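Local coordinates for protein nudix hydrolase DR_0079 (Deinococcus radiodurans, PDB 2O5F) that hydrolyses nucleoside di- and triphosphates to their monophosphates, with a marked preference for CDP and CTP and magnesium as cofactor, at residues 8-13 and 19-24; 39-42 and 48-51; 81-86 and 92-97; 103-108 and 114-119; 108-113 and 163-168. One frame throughout, in Å; residues are numbered along the deposited sequence.

Contact 1: 8-13 and 19-24; sequences RLDLVN and VGQILR
D10 and Q21 are brought together by matching first torsions: each holds CG anti to its own carbonyl carbon (chi1 -85° at D10), and the bend of Q21 at chi2 brings the amide beside the carboxylate, the two planes turned steeply to each other. Q21 NE2 donates to D10 OD2 over 2.8 Å, almost straight at 173°. The acceptor lies in the amide plane, whereas OD2 is met on its anti side, well out of the carboxylate plane. D10 is buried and also takes bonds from S74 OG and G75 N, so replacing it by an alanine would probably leave the Q21 amide without its mate and weaken the hold on the 74-75 loop. On the other face, L11 CD2 meets I22 CG2 at 3.6 Å, the two chains crossing at about a right angle, and L9 CD1 lies beside R24 CD at 3.9 Å. The backbones are joined by L9 N to I22 O (2.7 Å), I22 N to L9 O (2.8 Å), L11 N to G20 O (2.7 Å) and V19 N to L11 O (2.8 Å). With strand axes at 145° and L9-I22 a hydrogen-bonded pair, this is an antiparallel beta hairpin, a separate two-stranded sheet.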
# COMPACT_ATOMS: atom_id res chain seq x y z
N ARG A 8 -11.87 3.08 -13.50
CA ARG A 8 -12.10 1.71 -13.97
C ARG A 8 -10.95 0.81 -13.52
O ARG A 8 -9.78 1.19 -13.60
CB ARG A 8 -12.21 1.69 -15.49
CG ARG A 8 -12.72 0.37 -16.05
CD ARG A 8 -13.28 0.56 -17.45
NE ARG A 8 -14.36 1.54 -17.45
CZ ARG A 8 -15.06 1.88 -18.53
NH1 ARG A 8 -14.80 1.31 -19.70
NH2 ARG A 8 -16.02 2.79 -18.43
N LEU A 9 -11.29 -0.38 -13.04
CA LEU A 9 -10.30 -1.33 -12.56
C LEU A 9 -10.35 -2.64 -13.34
O LEU A 9 -11.39 -3.00 -13.90
CB LEU A 9 -10.55 -1.64 -11.08
CG LEU A 9 -10.76 -0.44 -10.15
CD1 LEU A 9 -11.10 -0.91 -8.75
CD2 LEU A 9 -9.52 0.42 -10.16
N ASP A 10 -9.22 -3.34 -13.39
CA ASP A 10 -9.16 -4.63 -14.08
C ASP A 10 -9.66 -5.70 -13.11
O ASP A 10 -9.40 -5.64 -11.91
CB ASP A 10 -7.71 -4.95 -14.48
CG ASP A 10 -7.31 -4.33 -15.80
OD1 ASP A 10 -6.09 -4.13 -16.02
OD2 ASP A 10 -8.20 -4.05 -16.64
N LEU A 11 -10.41 -6.67 -13.63
CA LEU A 11 -10.90 -7.79 -12.83
C LEU A 11 -9.90 -8.92 -13.06
O LEU A 11 -9.46 -9.15 -14.19
CB LEU A 11 -12.29 -8.23 -13.30
CG LEU A 11 -13.50 -7.36 -12.94
CD1 LEU A 11 -14.72 -7.82 -13.73
CD2 LEU A 11 -13.76 -7.44 -11.43
N VAL A 12 -9.52 -9.61 -11.99
CA VAL A 12 -8.55 -10.70 -12.10
C VAL A 12 -9.06 -11.97 -11.44
O VAL A 12 -9.90 -11.92 -10.54
CB VAL A 12 -7.19 -10.30 -11.47
CG1 VAL A 12 -6.61 -9.10 -12.19
CG2 VAL A 12 -7.36 -10.00 -9.98
N ASN A 13 -8.56 -13.11 -11.92
CA ASN A 13 -8.94 -14.41 -11.36
C ASN A 13 -7.95 -14.84 -10.28
O ASN A 13 -7.08 -14.07 -9.89
CB ASN A 13 -8.99 -15.49 -12.46
CG ASN A 13 -7.65 -15.71 -13.15
OD1 ASN A 13 -6.59 -15.46 -12.58
ND2 ASN A 13 -7.69 -16.20 -14.38
N VAL A 19 -9.53 -10.81 -16.42
CA VAL A 19 -10.70 -11.44 -17.03
C VAL A 19 -11.85 -10.47 -17.31
O VAL A 19 -12.96 -10.89 -17.63
CB VAL A 19 -11.24 -12.57 -16.13
CG1 VAL A 19 -10.19 -13.66 -15.97
CG2 VAL A 19 -11.63 -12.01 -14.77
N GLY A 20 -11.58 -9.17 -17.16
CA GLY A 20 -12.62 -8.17 -17.40
C GLY A 20 -12.29 -6.87 -16.69
O GLY A 20 -11.18 -6.70 -16.20
N GLN A 21 -13.27 -5.96 -16.62
CA GLN A 21 -13.10 -4.67 -15.96
C GLN A 21 -14.33 -4.32 -15.13
O GLN A 21 -15.41 -4.88 -15.33
CB GLN A 21 -12.87 -3.55 -16.97
CG GLN A 21 -11.48 -3.45 -17.57
CD GLN A 21 -11.20 -4.54 -18.58
OE1 GLN A 21 -12.06 -4.87 -19.41
NE2 GLN A 21 -9.99 -5.08 -18.54
N ILE A 22 -14.16 -3.39 -14.21
CA ILE A 22 -15.26 -2.96 -13.36
C ILE A 22 -15.02 -1.55 -12.86
O ILE A 22 -13.87 -1.13 -12.67
CB ILE A 22 -15.44 -3.93 -12.16
CG1 ILE A 22 -16.69 -3.56 -11.37
CG2 ILE A 22 -14.21 -3.86 -11.25
CD1 ILE A 22 -17.00 -4.53 -10.26
N LEU A 23 -16.10 -0.80 -12.67
CA LEU A 23 -16.00 0.55 -12.16
C LEU A 23 -15.72 0.50 -10.67
O LEU A 23 -16.30 -0.31 -9.94
CB LEU A 23 -17.29 1.32 -12.42
CG LEU A 23 -17.59 1.68 -13.88
CD1 LEU A 23 -18.99 2.26 -13.99
CD2 LEU A 23 -16.55 2.69 -14.38
N ARG A 24 -14.81 1.35 -10.23
CA ARG A 24 -14.41 1.45 -8.83
C ARG A 24 -15.60 1.65 -7.89
O ARG A 24 -15.60 1.16 -6.75
CB ARG A 24 -13.43 2.62 -8.67
CG ARG A 24 -13.15 3.03 -7.24
CD ARG A 24 -12.26 2.03 -6.53
NE ARG A 24 -11.98 2.43 -5.16
CZ ARG A 24 -12.86 2.39 -4.17
NH1 ARG A 24 -14.10 1.95 -4.39
NH2 ARG A 24 -12.51 2.77 -2.95

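Contact 2: 39-42 and 48-51; sequences AFLR and LWIP
L48 can be followed outward to F40 and R42, which it touches. Its CB lies 4.0 Å from L41 O, the acceptor of the contact's one backbone hydrogen bond. CG forks: L48 CD2 lies 3.7 Å from R42 CB and nearly as close to R42 CG, while L48 CD1 reaches F40 CD1 at 3.9 Å, the two side chains crossing at a slant. The same ring receives I50 CD1 at its edge, 4.3 Å from F40 CE1. L41 CD2 stands 3.9 Å from W49 CB. W49 N donates to L41 O (2.9 Å, 156°), nearly along the C=O axis, and L48 CA adds a CA-H...O contact to that oxygen. A single bridge, R42 with L48, and axes 124° apart indicate strands that diverge as 35-42 of the mixed sheet passes, across a short turn, to 48-52, which pairs with 136-140. R42 sends its charge to E120. Chemically, this is a buried, mostly apolar seam, where one carbonyl oxygen takes the polar link and hydrocarbon contacts supply the rest.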
# COMPACT_ATOMS: atom_id res chain seq x y z
N ALA A 39 3.19 0.04 -0.43
CA ALA A 39 4.63 0.21 -0.27
C ALA A 39 4.95 0.82 1.07
O ALA A 39 4.13 1.51 1.67
CB ALA A 39 5.18 1.10 -1.39
N PHE A 40 6.15 0.52 1.54
CA PHE A 40 6.65 1.01 2.80
C PHE A 40 7.92 1.79 2.51
O PHE A 40 8.76 1.35 1.72
CB PHE A 40 6.98 -0.14 3.74
CG PHE A 40 5.77 -0.82 4.32
CD1 PHE A 40 4.98 -0.16 5.25
CD2 PHE A 40 5.43 -2.11 3.93
CE1 PHE A 40 3.85 -0.79 5.80
CE2 PHE A 40 4.30 -2.75 4.48
CZ PHE A 40 3.52 -2.08 5.41
N LEU A 41 8.04 2.95 3.13
CA LEU A 41 9.23 3.78 3.00
C LEU A 41 10.03 3.45 4.26
O LEU A 41 9.56 3.70 5.37
CB LEU A 41 8.83 5.25 3.00
CG LEU A 41 9.96 6.28 2.97
CD1 LEU A 41 10.67 6.21 1.62
CD2 LEU A 41 9.40 7.68 3.19
N ARG A 42 11.22 2.88 4.11
CA ARG A 42 12.03 2.54 5.27
C ARG A 42 13.36 3.28 5.27
O ARG A 42 14.05 3.35 4.25
CB ARG A 42 12.30 1.03 5.33
CG ARG A 42 13.05 0.59 6.58
CD ARG A 42 13.41 -0.88 6.56
NE ARG A 42 14.20 -1.22 5.38
CZ ARG A 42 14.74 -2.41 5.15
NH1 ARG A 42 14.58 -3.40 6.02
NH2 ARG A 42 15.44 -2.62 4.04
N LEU A 48 9.67 2.61 9.54
CA LEU A 48 8.82 2.78 8.38
C LEU A 48 8.06 4.10 8.55
O LEU A 48 7.62 4.42 9.65
CB LEU A 48 7.83 1.62 8.28
CG LEU A 48 8.39 0.19 8.36
CD1 LEU A 48 7.23 -0.80 8.35
CD2 LEU A 48 9.33 -0.08 7.19
N TRP A 49 7.91 4.88 7.48
CA TRP A 49 7.18 6.14 7.62
C TRP A 49 5.70 5.80 7.49
O TRP A 49 5.22 5.44 6.41
CB TRP A 49 7.57 7.16 6.56
CG TRP A 49 7.03 8.53 6.85
CD1 TRP A 49 7.49 9.42 7.78
CD2 TRP A 49 5.89 9.16 6.23
NE1 TRP A 49 6.71 10.57 7.77
CE2 TRP A 49 5.73 10.43 6.83
CE3 TRP A 49 5.00 8.77 5.22
CZ2 TRP A 49 4.70 11.31 6.47
CZ3 TRP A 49 3.98 9.65 4.85
CH2 TRP A 49 3.84 10.91 5.48
N ILE A 50 4.98 5.93 8.60
CA ILE A 50 3.57 5.57 8.62
C ILE A 50 2.67 6.79 8.67
O ILE A 50 2.64 7.52 9.67
CB ILE A 50 3.27 4.66 9.83
CG1 ILE A 50 4.16 3.40 9.76
CG2 ILE A 50 1.80 4.27 9.84
CD1 ILE A 50 3.95 2.58 8.48
N PRO A 51 1.91 7.04 7.59
CA PRO A 51 1.03 8.20 7.60
C PRO A 51 -0.28 7.91 8.31
O PRO A 51 -0.59 6.77 8.66
CB PRO A 51 0.82 8.49 6.13
CG PRO A 51 0.83 7.12 5.51
CD PRO A 51 1.96 6.41 6.26

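Contact 3: 81-86 and 92-97; sequences AFRREA and VEIDAL
I94 reaches over F82, R83 and A86 of the Nudix-box helix 78-90, where the chain turns back through a short 3-10 segment. Its CG2 sits over one face of the F82 ring, 4.0 Å from the centroid and 19° off the normal, a CH-pi contact, and is 3.7 Å from A86 CB. Its CD1 touches R83 CB at 3.6 Å and lies over one face of the guanidinium, toward its rim. I94 CG1 falls between the backbone N and the carbonyl carbon (chi1 65°), directing CD1 to R83 while CG2 turns to the ring. R83 bends at chi3 to grip D95 side-on: NE meets OD2 at 2.8 Å and NH2 meets OD1 at 2.9 Å, the latter nearly straight (173°) and using the syn lone pair of OD1. Their planes are nearly coplanar. A leucine in place of R83 would probably leave the D95 carboxylate without its charged mate and E79, the second partner of the guanidinium, without its salt bridge. Farther out, F82 stacks on Y119 and meets W99 edge-to-face, which probably helps hold the ring. On the same helix E85, inferred to bind magnesium, points away from 92-97 and takes a weak salt bridge from R84. Besides the direct bond from V92 N to A86 O, one water links the backbones, donating to R83 O (2.7 Å) and V92 O (2.6 Å) and accepting from I94 N.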
# COMPACT_ATOMS: atom_id res chain seq x y z
N ALA A 81 1.28 1.76 -11.28
CA ALA A 81 0.37 2.21 -10.24
C ALA A 81 1.18 2.72 -9.05
O ALA A 81 0.83 3.71 -8.41
CB ALA A 81 -0.54 1.07 -9.80
N PHE A 82 2.28 2.03 -8.78
CA PHE A 82 3.17 2.39 -7.68
C PHE A 82 3.74 3.78 -7.93
O PHE A 82 3.65 4.66 -7.07
CB PHE A 82 4.28 1.34 -7.57
CG PHE A 82 5.34 1.66 -6.54
CD1 PHE A 82 5.03 2.31 -5.36
CD2 PHE A 82 6.66 1.27 -6.76
CE1 PHE A 82 6.01 2.57 -4.40
CE2 PHE A 82 7.65 1.53 -5.82
CZ PHE A 82 7.33 2.19 -4.63
N ARG A 83 4.30 3.99 -9.12
CA ARG A 83 4.87 5.29 -9.45
C ARG A 83 3.82 6.40 -9.33
O ARG A 83 4.11 7.49 -8.84
CB ARG A 83 5.45 5.29 -10.87
CG ARG A 83 6.09 6.62 -11.23
CD ARG A 83 6.76 6.59 -12.60
NE ARG A 83 7.92 5.70 -12.64
CZ ARG A 83 7.89 4.45 -13.09
NH1 ARG A 83 6.76 3.92 -13.53
NH2 ARG A 83 9.00 3.73 -13.10
N ARG A 84 2.61 6.11 -9.77
CA ARG A 84 1.52 7.08 -9.72
C ARG A 84 1.10 7.44 -8.29
O ARG A 84 0.99 8.61 -7.95
CB ARG A 84 0.32 6.56 -10.52
CG ARG A 84 -0.93 7.43 -10.45
CD ARG A 84 -2.05 6.89 -11.34
NE ARG A 84 -2.40 5.49 -11.05
CZ ARG A 84 -3.00 5.07 -9.94
NH1 ARG A 84 -3.32 5.93 -8.98
NH2 ARG A 84 -3.29 3.78 -9.79
N GLU A 85 0.86 6.43 -7.46
CA GLU A 85 0.45 6.67 -6.08
C GLU A 85 1.54 7.35 -5.25
O GLU A 85 1.26 8.20 -4.42
CB GLU A 85 0.03 5.36 -5.40
CG GLU A 85 -1.21 4.70 -6.00
CD GLU A 85 -2.52 5.40 -5.61
OE1 GLU A 85 -3.59 4.94 -6.06
OE2 GLU A 85 -2.47 6.40 -4.86
N ALA A 86 2.79 6.95 -5.47
CA ALA A 86 3.90 7.54 -4.74
C ALA A 86 4.00 9.03 -5.01
O ALA A 86 4.26 9.82 -4.11
CB ALA A 86 5.22 6.86 -5.11
N VAL A 92 6.72 11.81 -4.26
CA VAL A 92 7.99 11.12 -4.44
C VAL A 92 8.10 10.50 -5.82
O VAL A 92 7.14 9.91 -6.33
CB VAL A 92 8.17 10.01 -3.38
CG1 VAL A 92 9.43 9.21 -3.68
CG2 VAL A 92 8.26 10.63 -1.99
N GLU A 93 9.27 10.64 -6.43
CA GLU A 93 9.56 10.07 -7.73
C GLU A 93 10.33 8.78 -7.42
O GLU A 93 11.50 8.84 -7.04
CB GLU A 93 10.46 11.02 -8.53
CG GLU A 93 10.01 12.47 -8.53
CD GLU A 93 8.93 12.75 -9.56
OE1 GLU A 93 7.81 12.21 -9.43
OE2 GLU A 93 9.20 13.53 -10.50
N ILE A 94 9.68 7.63 -7.55
CA ILE A 94 10.35 6.37 -7.24
C ILE A 94 11.64 6.18 -8.03
O ILE A 94 12.58 5.55 -7.56
CB ILE A 94 9.42 5.14 -7.47
CG1 ILE A 94 9.07 5.01 -8.95
CG2 ILE A 94 8.15 5.29 -6.63
CD1 ILE A 94 8.24 3.76 -9.26
N ASP A 95 11.68 6.73 -9.23
CA ASP A 95 12.86 6.61 -10.08
C ASP A 95 14.03 7.40 -9.50
O ASP A 95 15.19 7.15 -9.85
CB ASP A 95 12.54 7.10 -11.50
CG ASP A 95 11.38 6.34 -12.13
OD1 ASP A 95 11.43 5.09 -12.14
OD2 ASP A 95 10.43 6.99 -12.61
N ALA A 96 13.74 8.33 -8.59
CA ALA A 96 14.77 9.15 -7.97
C ALA A 96 15.29 8.51 -6.68
O ALA A 96 16.22 9.03 -6.06
CB ALA A 96 14.22 10.54 -7.67
N LEU A 97 14.70 7.39 -6.29
CA LEU A 97 15.13 6.72 -5.07
C LEU A 97 15.33 5.23 -5.32
O LEU A 97 15.04 4.73 -6.40
CB LEU A 97 14.08 6.91 -3.97
CG LEU A 97 13.65 8.34 -3.64
CD1 LEU A 97 12.67 8.31 -2.48
CD2 LEU A 97 14.86 9.20 -3.29
O HOH W 1 6.65 8.24 -8.29

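Contact 4: 103-108 and 114-119; sequences ASFSPF and SFMCVY
P107 and F115 cross at about a right angle, with P107 CD set over the centre of the aromatic ring: it lies only 2° off the ring normal, a CH-pi contact with the CD carbon of the proline pointing at the face. F115 holds CG anti to its carbonyl carbon (chi1 -85°), which turns the ring across to P107. Around the same ring S106 CB comes obliquely to F115 CE1 at 3.6 Å, and F108 approaches with its edge, F108 CE1 4.0 Å from F115 CE2. F105 is oriented differently. It turns the edge of its ring to V118, whose CG2 lies near the ring plane, 3.8 Å from F105 CE2, and M116 CG stands at that edge too; helix 159-166 lies against F105, M116 and V118 through L162. S104 and C117 form a non-hydrogen-bonded pair on the opposite face of the sheet. The backbone evidence is that of an antiparallel hairpin: axes 164° apart, V118 N to A103 O 2.7 Å, F105 N to M116 O 2.9 Å. Where the strand has ended, S106 OG accepts from F108 N at 3.1 Å, an ST turn. The division is clear: main-chain bonds fix the strand pairing, while at the turn end, where that pairing has ceased, apolar contacts of F115 with P107, S106 CB and F108 probably take over.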
# COMPACT_ATOMS: atom_id res chain seq x y z
N ALA A 103 7.27 -8.15 -1.91
CA ALA A 103 6.51 -9.38 -1.96
C ALA A 103 5.25 -9.22 -2.79
O ALA A 103 4.86 -8.10 -3.14
CB ALA A 103 6.15 -9.83 -0.55
N SER A 104 4.61 -10.34 -3.09
CA SER A 104 3.37 -10.38 -3.85
C SER A 104 2.42 -11.30 -3.08
O SER A 104 2.84 -12.33 -2.57
CB SER A 104 3.62 -10.95 -5.25
OG SER A 104 4.42 -10.06 -6.02
N PHE A 105 1.15 -10.92 -2.99
CA PHE A 105 0.17 -11.72 -2.25
C PHE A 105 -1.15 -11.91 -2.96
O PHE A 105 -1.58 -11.06 -3.73
CB PHE A 105 -0.13 -11.09 -0.89
CG PHE A 105 1.06 -10.96 0.01
CD1 PHE A 105 1.68 -12.09 0.54
CD2 PHE A 105 1.55 -9.70 0.34
CE1 PHE A 105 2.78 -11.97 1.39
CE2 PHE A 105 2.65 -9.56 1.19
CZ PHE A 105 3.26 -10.69 1.71
N SER A 106 -1.80 -13.04 -2.66
CA SER A 106 -3.11 -13.37 -3.20
C SER A 106 -4.12 -13.27 -2.05
O SER A 106 -3.81 -13.65 -0.91
CB SER A 106 -3.14 -14.79 -3.77
OG SER A 106 -4.47 -15.31 -3.76
N PRO A 107 -5.32 -12.76 -2.33
CA PRO A 107 -6.42 -12.59 -1.37
C PRO A 107 -6.96 -13.93 -0.87
O PRO A 107 -7.65 -13.99 0.15
CB PRO A 107 -7.49 -11.85 -2.16
CG PRO A 107 -6.77 -11.28 -3.33
CD PRO A 107 -5.72 -12.27 -3.66
N PHE A 108 -6.69 -15.00 -1.61
CA PHE A 108 -7.18 -16.32 -1.21
C PHE A 108 -6.15 -17.14 -0.45
O PHE A 108 -6.48 -18.17 0.13
CB PHE A 108 -7.66 -17.11 -2.42
CG PHE A 108 -8.67 -16.38 -3.25
CD1 PHE A 108 -8.26 -15.60 -4.32
CD2 PHE A 108 -10.02 -16.43 -2.93
CE1 PHE A 108 -9.19 -14.87 -5.07
CE2 PHE A 108 -10.95 -15.70 -3.67
CZ PHE A 108 -10.53 -14.92 -4.74
N SER A 114 -6.92 -7.74 -1.43
CA SER A 114 -6.81 -7.86 -2.89
C SER A 114 -5.48 -8.45 -3.31
O SER A 114 -4.60 -8.68 -2.50
CB SER A 114 -6.91 -6.48 -3.54
OG SER A 114 -8.01 -5.74 -3.09
N PHE A 115 -5.35 -8.69 -4.62
CA PHE A 115 -4.11 -9.17 -5.17
C PHE A 115 -3.20 -7.96 -5.06
O PHE A 115 -3.65 -6.82 -5.21
CB PHE A 115 -4.31 -9.57 -6.63
CG PHE A 115 -4.81 -10.97 -6.79
CD1 PHE A 115 -3.93 -12.04 -6.71
CD2 PHE A 115 -6.17 -11.23 -6.96
CE1 PHE A 115 -4.39 -13.36 -6.81
CE2 PHE A 115 -6.63 -12.54 -7.06
CZ PHE A 115 -5.73 -13.60 -6.99
N MET A 116 -1.93 -8.18 -4.77
CA MET A 116 -1.07 -7.04 -4.61
C MET A 116 0.41 -7.30 -4.70
O MET A 116 0.89 -8.42 -4.52
CB MET A 116 -1.34 -6.38 -3.26
CG MET A 116 -1.08 -7.30 -2.07
SD MET A 116 -1.31 -6.45 -0.48
CE MET A 116 -3.09 -6.40 -0.34
N CYS A 117 1.12 -6.23 -5.00
CA CYS A 117 2.56 -6.27 -5.01
C CYS A 117 2.88 -5.24 -3.94
O CYS A 117 2.29 -4.15 -3.91
CB CYS A 117 3.14 -5.82 -6.35
SG CYS A 117 4.93 -6.00 -6.39
N VAL A 118 3.80 -5.61 -3.05
CA VAL A 118 4.23 -4.74 -1.97
C VAL A 118 5.67 -4.35 -2.30
O VAL A 118 6.48 -5.21 -2.66
CB VAL A 118 4.20 -5.46 -0.60
CG1 VAL A 118 4.43 -4.47 0.53
CG2 VAL A 118 2.86 -6.17 -0.43
N TYR A 119 5.97 -3.07 -2.20
CA TYR A 119 7.30 -2.55 -2.51
C TYR A 119 7.93 -1.93 -1.29
O TYR A 119 7.26 -1.61 -0.32
CB TYR A 119 7.19 -1.47 -3.58
CG TYR A 119 6.58 -1.93 -4.87
CD1 TYR A 119 7.35 -2.58 -5.84
CD2 TYR A 119 5.22 -1.71 -5.13
CE1 TYR A 119 6.78 -2.99 -7.03
CE2 TYR A 119 4.65 -2.13 -6.32
CZ TYR A 119 5.43 -2.77 -7.26
OH TYR A 119 4.86 -3.17 -8.45

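Contact 5: 108-113 and 163-168; sequences FQTTLS and VRRCYR
T110 meets R165 where the loop linking hairpin strands 98-105 and 115-122 lies beside helix 159-166, a contact at the surface of the Nudix fold. The apolar part is one methyl on one flat group. T110 CG2 sits over the centre of the guanidinium, 3.4 Å from R165 CZ, and the two side chains cross obliquely. R165 can reach that far because its chain is extended from CG to NE (chi2 177°, chi3 179°), starting from a CB that points toward the loop. Direct hydrogen bonds across the two segments are absent; polar linkage runs through water. One water donates to Q109 O (2.6 Å) and accepts from R165 NH2 (3.0 Å). A second donates to T111 OG1 at 2.8 Å and accepts from the same NH2, lying at the edge of the guanidinium, in its plane. Charge comes from the helix itself: R165 NE pairs with E161 in a salt bridge, and E161 also bonds to T111 OG1, so one carboxylate serves both segments and probably helps to fix the guanidinium under the methyl. Within the loop the bonds are local. T110 OG1 bonds to S106 O, and L112 N donates to T110 OG1 at 3.1 Å and 162°, an ST turn.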
# COMPACT_ATOMS: atom_id res chain seq x y z
N PHE A 108 -6.69 -15.00 -1.61
CA PHE A 108 -7.18 -16.32 -1.21
C PHE A 108 -6.15 -17.14 -0.45
O PHE A 108 -6.48 -18.17 0.13
CB PHE A 108 -7.66 -17.11 -2.42
CG PHE A 108 -8.67 -16.38 -3.25
CD1 PHE A 108 -8.26 -15.60 -4.32
CD2 PHE A 108 -10.02 -16.43 -2.93
CE1 PHE A 108 -9.19 -14.87 -5.07
CE2 PHE A 108 -10.95 -15.70 -3.67
CZ PHE A 108 -10.53 -14.92 -4.74
N GLN A 109 -4.90 -16.69 -0.45
CA GLN A 109 -3.84 -17.41 0.26
C GLN A 109 -3.44 -16.72 1.56
O GLN A 109 -2.58 -17.22 2.29
CB GLN A 109 -2.61 -17.54 -0.64
CG GLN A 109 -2.84 -18.34 -1.89
CD GLN A 109 -1.55 -18.56 -2.65
OE1 GLN A 109 -0.87 -17.61 -3.00
NE2 GLN A 109 -1.21 -19.82 -2.89
N THR A 110 -4.06 -15.58 1.83
CA THR A 110 -3.79 -14.78 3.01
C THR A 110 -5.10 -14.11 3.42
O THR A 110 -6.15 -14.40 2.84
CB THR A 110 -2.80 -13.63 2.70
OG1 THR A 110 -3.39 -12.75 1.73
CG2 THR A 110 -1.49 -14.18 2.15
N THR A 111 -5.04 -13.23 4.41
CA THR A 111 -6.26 -12.52 4.79
C THR A 111 -6.19 -11.09 4.28
O THR A 111 -6.86 -10.20 4.80
CB THR A 111 -6.52 -12.53 6.33
OG1 THR A 111 -5.29 -12.37 7.05
CG2 THR A 111 -7.21 -13.81 6.74
N LEU A 112 -5.37 -10.87 3.25
CA LEU A 112 -5.24 -9.55 2.65
C LEU A 112 -6.43 -9.37 1.71
O LEU A 112 -6.95 -10.34 1.14
CB LEU A 112 -3.91 -9.41 1.90
CG LEU A 112 -2.67 -9.44 2.80
CD1 LEU A 112 -1.42 -9.56 1.95
CD2 LEU A 112 -2.61 -8.16 3.66
N SER A 113 -6.86 -8.12 1.55
CA SER A 113 -8.04 -7.76 0.74
C SER A 113 -8.05 -7.98 -0.78
O SER A 113 -9.08 -8.35 -1.34
CB SER A 113 -8.38 -6.30 1.01
OG SER A 113 -7.28 -5.48 0.69
N VAL A 163 2.77 -5.81 7.51
CA VAL A 163 3.99 -5.60 8.29
C VAL A 163 4.54 -6.93 8.79
O VAL A 163 5.74 -7.18 8.71
CB VAL A 163 3.73 -4.67 9.50
CG1 VAL A 163 4.95 -4.65 10.43
CG2 VAL A 163 3.43 -3.27 9.01
N ARG A 164 3.66 -7.78 9.31
CA ARG A 164 4.08 -9.08 9.80
C ARG A 164 4.59 -9.99 8.68
O ARG A 164 5.61 -10.66 8.84
CB ARG A 164 2.94 -9.77 10.56
CG ARG A 164 2.64 -9.16 11.91
CD ARG A 164 1.79 -10.08 12.77
NE ARG A 164 1.85 -9.69 14.18
CZ ARG A 164 1.04 -8.81 14.75
NH1 ARG A 164 0.08 -8.23 14.05
NH2 ARG A 164 1.19 -8.51 16.04
N ARG A 165 3.90 -10.02 7.55
CA ARG A 165 4.33 -10.88 6.45
C ARG A 165 5.58 -10.37 5.74
O ARG A 165 6.40 -11.17 5.28
CB ARG A 165 3.21 -11.06 5.43
CG ARG A 165 2.08 -11.97 5.89
CD ARG A 165 0.98 -12.03 4.85
NE ARG A 165 -0.12 -12.91 5.23
CZ ARG A 165 -0.07 -14.24 5.20
NH1 ARG A 165 1.03 -14.86 4.80
NH2 ARG A 165 -1.13 -14.96 5.58
N CYS A 166 5.75 -9.06 5.66
CA CYS A 166 6.90 -8.50 4.97
C CYS A 166 8.14 -8.30 5.85
O CYS A 166 9.26 -8.33 5.34
CB CYS A 166 6.54 -7.16 4.32
SG CYS A 166 5.31 -7.31 2.99
N TYR A 167 7.93 -8.09 7.14
CA TYR A 167 9.05 -7.90 8.06
C TYR A 167 8.98 -8.88 9.23
O TYR A 167 8.34 -8.60 10.25
CB TYR A 167 9.08 -6.46 8.59
CG TYR A 167 9.22 -5.39 7.51
CD1 TYR A 167 8.11 -4.77 6.96
CD2 TYR A 167 10.48 -5.04 7.02
CE1 TYR A 167 8.24 -3.82 5.94
CE2 TYR A 167 10.63 -4.10 6.01
CZ TYR A 167 9.50 -3.49 5.47
OH TYR A 167 9.65 -2.58 4.45
N ARG A 168 9.64 -10.02 9.09
CA ARG A 168 9.66 -11.03 10.13
C ARG A 168 8.24 -11.40 10.56
O ARG A 168 7.79 -10.90 11.61
CB ARG A 168 10.45 -10.52 11.34
CG ARG A 168 10.84 -11.59 12.36
CD ARG A 168 11.98 -12.46 11.84
NE ARG A 168 11.62 -13.24 10.66
CZ ARG A 168 10.71 -14.21 10.65
NH1 ARG A 168 10.06 -14.53 11.76
NH2 ARG A 168 10.44 -14.87 9.53
O HOH W 2 -0.79 -17.58 4.11
O HOH W 3 -3.73 -14.73 7.10

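In the fold
Starting at the N terminus, contact 1 closes the first hairpin, 8-12 with 18-23. Contact 2 closes the turn between 35-42 and 48-52, and contact 3 folds the loop after helix 78-90 back onto that helix; these three follow in series. Contacts 4 and 5 cross: they share F108, and 109-113 lies between the two arms of contact 4 before 163-168 returns to it from fifty residues on. Strands 35-42 and 115-122 are neighbours in the mixed sheet, where F40 N meets Y119 O, and helix 78-90 packs on it through F82, which touches A39 and Y119. Contact 1 touches contact 4 through V12 and F115, whereas Y167 and V163 join contact 5 to contact 2.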